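Local coordinates for cell division control protein (Pyrococcus abyssi, PDB 6RPP), which is an intein interrupting an archaeal MCM helicase, and probably excises itself by protein splicing while joining the flanking host segments, at residues V83-R86 against G87-I91; T123-L127 against S128-D132. The protein carries 2 engineered substitutions. All coordinates share one frame; numbering follows the deposited sequence.

Contact 1: residues V83-R86 against G87-I91; sequences VKTR and GGKRI
Thr85 and Lys89 face each other at the mouth of a tight turn and share two bonds: Thr85 N donates to Lys89 O (2.9 Å), and Lys89 N returns a bond to Thr85 OG1 (2.9 Å). With chi1 at 71°, OG1 sits between its own backbone N and carbonyl carbon, turned to the incoming N-H; the hydroxyl also bonds Asp132. Gly88 N closes the type I turn on Thr85 O at 3.2 Å, coming from well above the carbonyl plane. A water donates to Thr85 O and, weakly, to Lys89 O. This is the end of the beta hairpin of strands 80-85 and 90-93, at the edge of a sheet in the intein's Hint-type splicing domain. Gly88, at phi 102°, has a backbone shape that would jam a CB against the preceding carbonyl. Farther along, Val83 and Ile91 form an antiparallel hydrogen-bonded pair, and CG2 of Ile91 packs on Val83 CB at 4.1 Å. On the other face Lys84 and Arg90 run side by side. Lys84 passes over one face of the guanidinium, offset toward its rim, and the like-charged Lys84 NZ and Arg90 NH2 stand 3.6 Å apart; Lys84 NZ has a long, weak ion pair with Glu136.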
ATOM      1  N   VAL A  83       8.238  -7.901   3.067  1.00 17.90           N
ATOM      2  CA  VAL A  83       8.585  -8.222   1.686  1.00 16.70           C
ATOM      3  C   VAL A  83       9.785  -7.391   1.319  1.00 18.25           C
ATOM      4  O   VAL A  83       9.767  -6.171   1.520  1.00 18.93           O
ATOM      5  CB  VAL A  83       7.420  -7.935   0.745  1.00 16.75           C
ATOM      6  CG1 VAL A  83       7.823  -8.147  -0.746  1.00 19.89           C
ATOM      7  CG2 VAL A  83       6.271  -8.799   1.129  1.00 17.37           C
ATOM      8  N   LYS A  84      10.855  -8.042   0.864  1.00 16.55           N
ATOM      9  CA  LYS A  84      12.079  -7.349   0.488  1.00 19.00           C
ATOM     10  C   LYS A  84      12.416  -7.663  -0.960  1.00 21.25           C
ATOM     11  O   LYS A  84      12.313  -8.829  -1.374  1.00 19.86           O
ATOM     12  CB  LYS A  84      13.272  -7.761   1.383  1.00 19.11           C
ATOM     13  CG  LYS A  84      13.098  -7.453   2.872  1.00 23.39           C
ATOM     14  CD  LYS A  84      14.256  -8.052   3.669  1.00 29.55           C
ATOM     15  CE  LYS A  84      15.548  -7.325   3.391  1.00 31.88           C
ATOM     16  NZ  LYS A  84      16.652  -7.896   4.277  1.00 35.32           N
ATOM     17  N   THR A  85      12.852  -6.655  -1.730  1.00 18.24           N
ATOM     18  CA  THR A  85      13.175  -6.872  -3.137  1.00 18.43           C
ATOM     19  C   THR A  85      14.685  -6.793  -3.374  1.00 23.78           C
ATOM     20  O   THR A  85      15.454  -6.288  -2.540  1.00 22.11           O
ATOM     21  CB  THR A  85      12.498  -5.867  -4.073  1.00 21.74           C
ATOM     22  OG1 THR A  85      13.124  -4.572  -3.908  1.00 21.07           O
ATOM     23  CG2 THR A  85      10.988  -5.748  -3.820  1.00 18.81           C
ATOM     24  N   ARG A  86      15.117  -7.314  -4.533  1.00 21.52           N
ATOM     25  CA  ARG A  86      16.545  -7.269  -4.866  1.00 22.89           C
ATOM     26  C   ARG A  86      17.017  -5.839  -5.089  1.00 22.93           C
ATOM     27  O   ARG A  86      18.189  -5.542  -4.824  1.00 27.32           O
ATOM     28  CB  ARG A  86      16.817  -8.143  -6.076  1.00 25.33           C
ATOM     29  CG  ARG A  86      16.857  -9.576  -5.631  1.00 34.48           C
ATOM     30  CD  ARG A  86      17.305 -10.573  -6.705  1.00 42.14           C
ATOM     31  NE  ARG A  86      16.372 -11.697  -6.753  1.00 67.02           N
ATOM     32  CZ  ARG A  86      16.442 -12.777  -5.978  1.00 74.29           C
ATOM     33  NH1 ARG A  86      15.522 -13.727  -6.083  1.00 74.23           N
ATOM     34  NH2 ARG A  86      17.421 -12.908  -5.090  1.00 75.33           N
ATOM     35  N   GLY A  87      16.149  -4.982  -5.580  1.00 23.49           N
ATOM     36  CA  GLY A  87      16.441  -3.592  -5.818  1.00 23.62           C
ATOM     37  C   GLY A  87      16.369  -2.726  -4.598  1.00 22.50           C
ATOM     38  O   GLY A  87      16.504  -1.498  -4.709  1.00 25.17           O
ATOM     39  N   GLY A  88      16.173  -3.327  -3.443  1.00 20.68           N
ATOM     40  CA  GLY A  88      16.362  -2.662  -2.183  1.00 20.86           C
ATOM     41  C   GLY A  88      15.119  -2.204  -1.469  1.00 19.24           C
ATOM     42  O   GLY A  88      15.261  -1.552  -0.422  1.00 19.68           O
ATOM     43  N   LYS A  89      13.919  -2.547  -1.951  1.00 19.05           N
ATOM     44  CA  LYS A  89      12.688  -2.012  -1.389  1.00 17.75           C
ATOM     45  C   LYS A  89      12.199  -2.936  -0.285  1.00 19.23           C
ATOM     46  O   LYS A  89      12.439  -4.152  -0.342  1.00 19.29           O
ATOM     47  CB  LYS A  89      11.625  -1.851  -2.489  1.00 17.74           C
ATOM     48  CG  LYS A  89      12.108  -1.009  -3.687  1.00 17.24           C
ATOM     49  CD  LYS A  89      12.679   0.323  -3.225  1.00 17.66           C
ATOM     50  CE  LYS A  89      12.866   1.316  -4.403  1.00 18.95           C
ATOM     51  NZ  LYS A  89      13.962   0.938  -5.354  1.00 19.94           N
ATOM     52  N   ARG A  90      11.581  -2.372   0.766  1.00 15.36           N
ATOM     53  CA  ARG A  90      11.112  -3.177   1.898  1.00 15.81           C
ATOM     54  C   ARG A  90       9.722  -2.676   2.281  1.00 19.12           C
ATOM     55  O   ARG A  90       9.511  -1.450   2.340  1.00 17.86           O
ATOM     56  CB  ARG A  90      12.032  -3.009   3.101  1.00 20.80           C
ATOM     57  CG  ARG A  90      13.476  -3.488   2.921  1.00 36.72           C
ATOM     58  CD  ARG A  90      14.327  -2.978   4.082  1.00 60.50           C
ATOM     59  NE  ARG A  90      14.993  -4.060   4.810  1.00 73.43           N
ATOM     60  CZ  ARG A  90      14.556  -4.569   5.961  1.00 77.96           C
ATOM     61  NH1 ARG A  90      13.446  -4.094   6.527  1.00 74.77           N
ATOM     62  NH2 ARG A  90      15.234  -5.551   6.551  1.00 81.90           N
ATOM     63  N   ILE A  91       8.771  -3.577   2.557  1.00 16.98           N
ATOM     64  CA  ILE A  91       7.459  -3.103   3.017  1.00 18.18           C
ATOM     65  C   ILE A  91       6.869  -4.202   3.901  1.00 17.70           C
ATOM     66  O   ILE A  91       7.081  -5.396   3.659  1.00 18.62           O
ATOM     67  CB  ILE A  91       6.546  -2.755   1.811  1.00 14.85           C
ATOM     68  CG1 ILE A  91       5.250  -2.052   2.301  1.00 15.12           C
ATOM     69  CG2 ILE A  91       6.253  -4.030   0.963  1.00 15.22           C
ATOM     70  CD1 ILE A  91       4.461  -1.438   1.183  1.00 18.67           C
TER
HETATM   71  O   HOH W   1      15.562  -5.184   0.238  1.00 25.61           O

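Contact 2: residues T123-L127 against S128-D132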
ATOM      1  N   THR A 123       8.047  -1.256  -8.932  1.00 18.55           N
ATOM      2  CA  THR A 123       8.775  -0.382  -8.010  1.00 18.38           C
ATOM      3  C   THR A 123       9.237   0.851  -8.768  1.00 19.36           C
ATOM      4  O   THR A 123       9.084   0.960  -9.991  1.00 20.19           O
ATOM      5  CB  THR A 123      10.014  -1.071  -7.416  1.00 18.26           C
ATOM      6  OG1 THR A 123      11.036  -1.246  -8.439  1.00 20.42           O
ATOM      7  CG2 THR A 123       9.676  -2.419  -6.793  1.00 18.28           C
ATOM      8  N   ILE A 124       9.825   1.790  -8.042  1.00 19.88           N
ATOM      9  CA  ILE A 124      10.587   2.873  -8.659  1.00 18.96           C
ATOM     10  C   ILE A 124      12.068   2.687  -8.346  1.00 23.26           C
ATOM     11  O   ILE A 124      12.442   2.255  -7.239  1.00 24.32           O
ATOM     12  CB  ILE A 124      10.043   4.213  -8.123  1.00 20.28           C
ATOM     13  CG1 ILE A 124      10.376   5.305  -9.127  1.00 27.08           C
ATOM     14  CG2 ILE A 124      10.530   4.544  -6.685  1.00 27.28           C
ATOM     15  CD1 ILE A 124       9.249   5.436 -10.166  1.00 32.28           C
ATOM     16  N   GLU A 125      12.911   2.981  -9.323  1.00 18.69           N
ATOM     17  CA  GLU A 125      14.363   3.012  -9.107  0.53 18.97           C
ATOM     18  C   GLU A 125      14.833   4.392  -9.545  1.00 21.31           C
ATOM     19  O   GLU A 125      14.787   4.725 -10.716  1.00 22.05           O
ATOM     20  CB  GLU A 125      15.094   1.866  -9.855  0.53 24.14           C
ATOM     21  CG  GLU A 125      15.025   0.533  -9.044  0.53 21.94           C
ATOM     22  CD  GLU A 125      15.427  -0.727  -9.807  0.53 27.26           C
ATOM     23  OE1 GLU A 125      16.126  -0.570 -10.833  0.53 28.27           O
ATOM     24  OE2 GLU A 125      15.053  -1.877  -9.384  0.53 21.08           O
ATOM     25  N   GLY A 126      15.246   5.209  -8.594  1.00 20.69           N
ATOM     26  CA  GLY A 126      15.470   6.621  -8.877  1.00 22.09           C
ATOM     27  C   GLY A 126      14.159   7.281  -9.293  1.00 20.77           C
ATOM     28  O   GLY A 126      13.307   7.512  -8.431  1.00 20.35           O
ATOM     29  N   LEU A 127      13.990   7.567 -10.596  1.00 25.60           N
ATOM     30  CA  LEU A 127      12.730   8.074 -11.129  1.00 23.46           C
ATOM     31  C   LEU A 127      12.128   7.161 -12.194  1.00 30.27           C
ATOM     32  O   LEU A 127      11.196   7.585 -12.891  1.00 27.56           O
ATOM     33  CB  LEU A 127      12.941   9.492 -11.699  1.00 28.01           C
ATOM     34  CG  LEU A 127      13.221  10.497 -10.550  1.00 29.82           C
ATOM     35  CD1 LEU A 127      13.521  11.907 -11.028  1.00 30.97           C
ATOM     36  CD2 LEU A 127      12.069  10.520  -9.517  1.00 36.48           C
ATOM     37  N   SER A 128      12.644   5.930 -12.344  1.00 20.14           N
ATOM     38  CA  SER A 128      12.229   4.997 -13.391  1.00 19.31           C
ATOM     39  C   SER A 128      11.391   3.877 -12.811  1.00 21.81           C
ATOM     40  O   SER A 128      11.741   3.300 -11.772  1.00 23.72           O
ATOM     41  CB  SER A 128      13.432   4.381 -14.103  1.00 20.24           C
ATOM     42  OG  SER A 128      14.187   5.401 -14.747  1.00 27.60           O
ATOM     43  N   VAL A 129      10.298   3.538 -13.508  1.00 23.26           N
ATOM     44  CA  VAL A 129       9.553   2.356 -13.110  1.00 24.56           C
ATOM     45  C   VAL A 129      10.408   1.130 -13.389  1.00 20.73           C
ATOM     46  O   VAL A 129      11.040   1.010 -14.466  1.00 25.12           O
ATOM     47  CB  VAL A 129       8.194   2.283 -13.844  1.00 21.77           C
ATOM     48  CG1 VAL A 129       7.476   0.953 -13.521  1.00 25.38           C
ATOM     49  CG2 VAL A 129       7.326   3.499 -13.580  1.00 22.51           C
ATOM     50  N   SER A 130      10.429   0.201 -12.433  1.00 20.78           N
ATOM     51  CA  SER A 130      11.254  -0.998 -12.522  1.00 21.98           C
ATOM     52  C   SER A 130      10.500  -2.228 -12.027  1.00 22.69           C
ATOM     53  O   SER A 130       9.842  -2.201 -10.972  1.00 23.65           O
ATOM     54  CB  SER A 130      12.540  -0.804 -11.703  1.00 27.76           C
ATOM     55  OG  SER A 130      13.239  -2.040 -11.594  1.00 35.27           O
ATOM     56  N   TRP A 131      10.602  -3.306 -12.770  1.00 22.65           N
ATOM     57  CA  TRP A 131      10.087  -4.593 -12.300  1.00 21.65           C
ATOM     58  C   TRP A 131      11.203  -5.287 -11.528  1.00 23.13           C
ATOM     59  O   TRP A 131      12.254  -5.646 -12.099  1.00 28.46           O
ATOM     60  CB  TRP A 131       9.574  -5.459 -13.457  1.00 22.43           C
ATOM     61  CG  TRP A 131       8.330  -4.856 -14.045  1.00 26.42           C
ATOM     62  CD1 TRP A 131       8.242  -4.115 -15.190  1.00 29.20           C
ATOM     63  CD2 TRP A 131       7.006  -4.959 -13.535  1.00 22.92           C
ATOM     64  NE1 TRP A 131       6.946  -3.742 -15.415  1.00 31.46           N
ATOM     65  CE2 TRP A 131       6.159  -4.257 -14.419  1.00 27.58           C
ATOM     66  CE3 TRP A 131       6.445  -5.587 -12.425  1.00 23.54           C
ATOM     67  CZ2 TRP A 131       4.791  -4.147 -14.210  1.00 31.00           C
ATOM     68  CZ3 TRP A 131       5.076  -5.477 -12.218  1.00 26.10           C
ATOM     69  CH2 TRP A 131       4.272  -4.754 -13.099  1.00 31.34           C
ATOM     70  N   ASP A 132      10.970  -5.548 -10.240  1.00 20.09           N
ATOM     71  CA  ASP A 132      12.033  -5.831  -9.292  1.00 18.63           C
ATOM     72  C   ASP A 132      11.765  -7.170  -8.599  1.00 21.74           C
ATOM     73  O   ASP A 132      10.733  -7.321  -7.937  1.00 23.00           O
ATOM     74  CB  ASP A 132      12.092  -4.660  -8.283  1.00 20.02           C
ATOM     75  CG  ASP A 132      13.212  -4.766  -7.292  1.00 23.32           C
ATOM     76  OD1 ASP A 132      14.037  -5.697  -7.360  1.00 24.07           O
ATOM     77  OD2 ASP A 132      13.222  -3.857  -6.400  1.00 24.14           O
TER
HETATM   78  O   HOH W   2      13.397  -1.331  -7.022  1.00 19.36           O
HETATM   79  O   HOH W   3      15.019  -3.944 -10.965  1.00 45.50           O
HETATM   80  O   HOH W   4      16.228  -4.713  -9.293  1.00 48.65           O
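Thr123 and Ser130 form an antiparallel hydrogen-bonded pair in the beta hairpin of strands 120-125 and 128-140, closed by a type II' turn from Glu125 to Ser128. The backbone bonds run Thr123 N to Ser130 O, Ser130 N to Thr123 O, Glu125 N to Ser128 O (2.7 Å) and Ser128 N to Glu125 O. Gly126 takes the positive phi (63°) of the turn, which favours glycine. Two CA-H...O contacts, Val129 CA to Thr123 O and Ile124 CA to Ser128 O, fill in between.

Side-chain bonding centres on Thr123. Its chi1 of 70° sets OG1 between the backbone N and the carbonyl carbon, from where it donates to Ser130 O at 3.0 Å, above the carbonyl plane; that oxygen thus takes two donors from one residue. A valine in place of Thr123 would probably leave Ser130 O with the backbone N-H alone and deprive the water between Thr123 and Asp132 of one acceptor.

Van der Waals packing is modest. Ile124 CD1 lies against the Ser128 carbonyl, 3.7 Å from Ser128 O, with Val129 CG2 farther off. On the other face the Thr123 CG2 methyl rests on the Asp132 CB methylene at 3.6 Å, the side chains crossing at about a right angle.

Waters and charge finish that face. In one of the two conformers modelled for Glu125, and so with some doubt, OE2 stands 2.9 Å from Ser130 OG and 4.0 Å from Asp132 OD2, a pairing of like charges probably eased by water. One water then links Glu125 OE2 to Ser130 OG, another Glu125 OE2 to Asp132 OD1. Asp132 OD2 has Thr85 as a further partner. The water among Thr123 OG1, Glu125 OE2 and Asp132 OD2, its two protons shared among three acceptors, lies closest to Asp132 OD2, at 2.6 Å.

Overall arrangement
Both contacts are hairpin ends of one antiparallel sheet, in which strands 80-85 and 128-140 are neighbours, and their centres lie about 12 Å apart. Neither is wholly core: each mixes buried residues with exposed ones at its turn. In contact 1 the buried side chains, Val83, Thr85 and Ile91, are mostly apolar and the outer ones basic; in contact 2 the buried pair is Thr123 and Asp132, with acidic groups and waters beside them. Asp132 spans both hairpins, its carboxylate reaching the turn of contact 1, where OD1 accepts from Gly87 N. Lys89 reaches back across, its NZ 2.8 Å from Ile124 O.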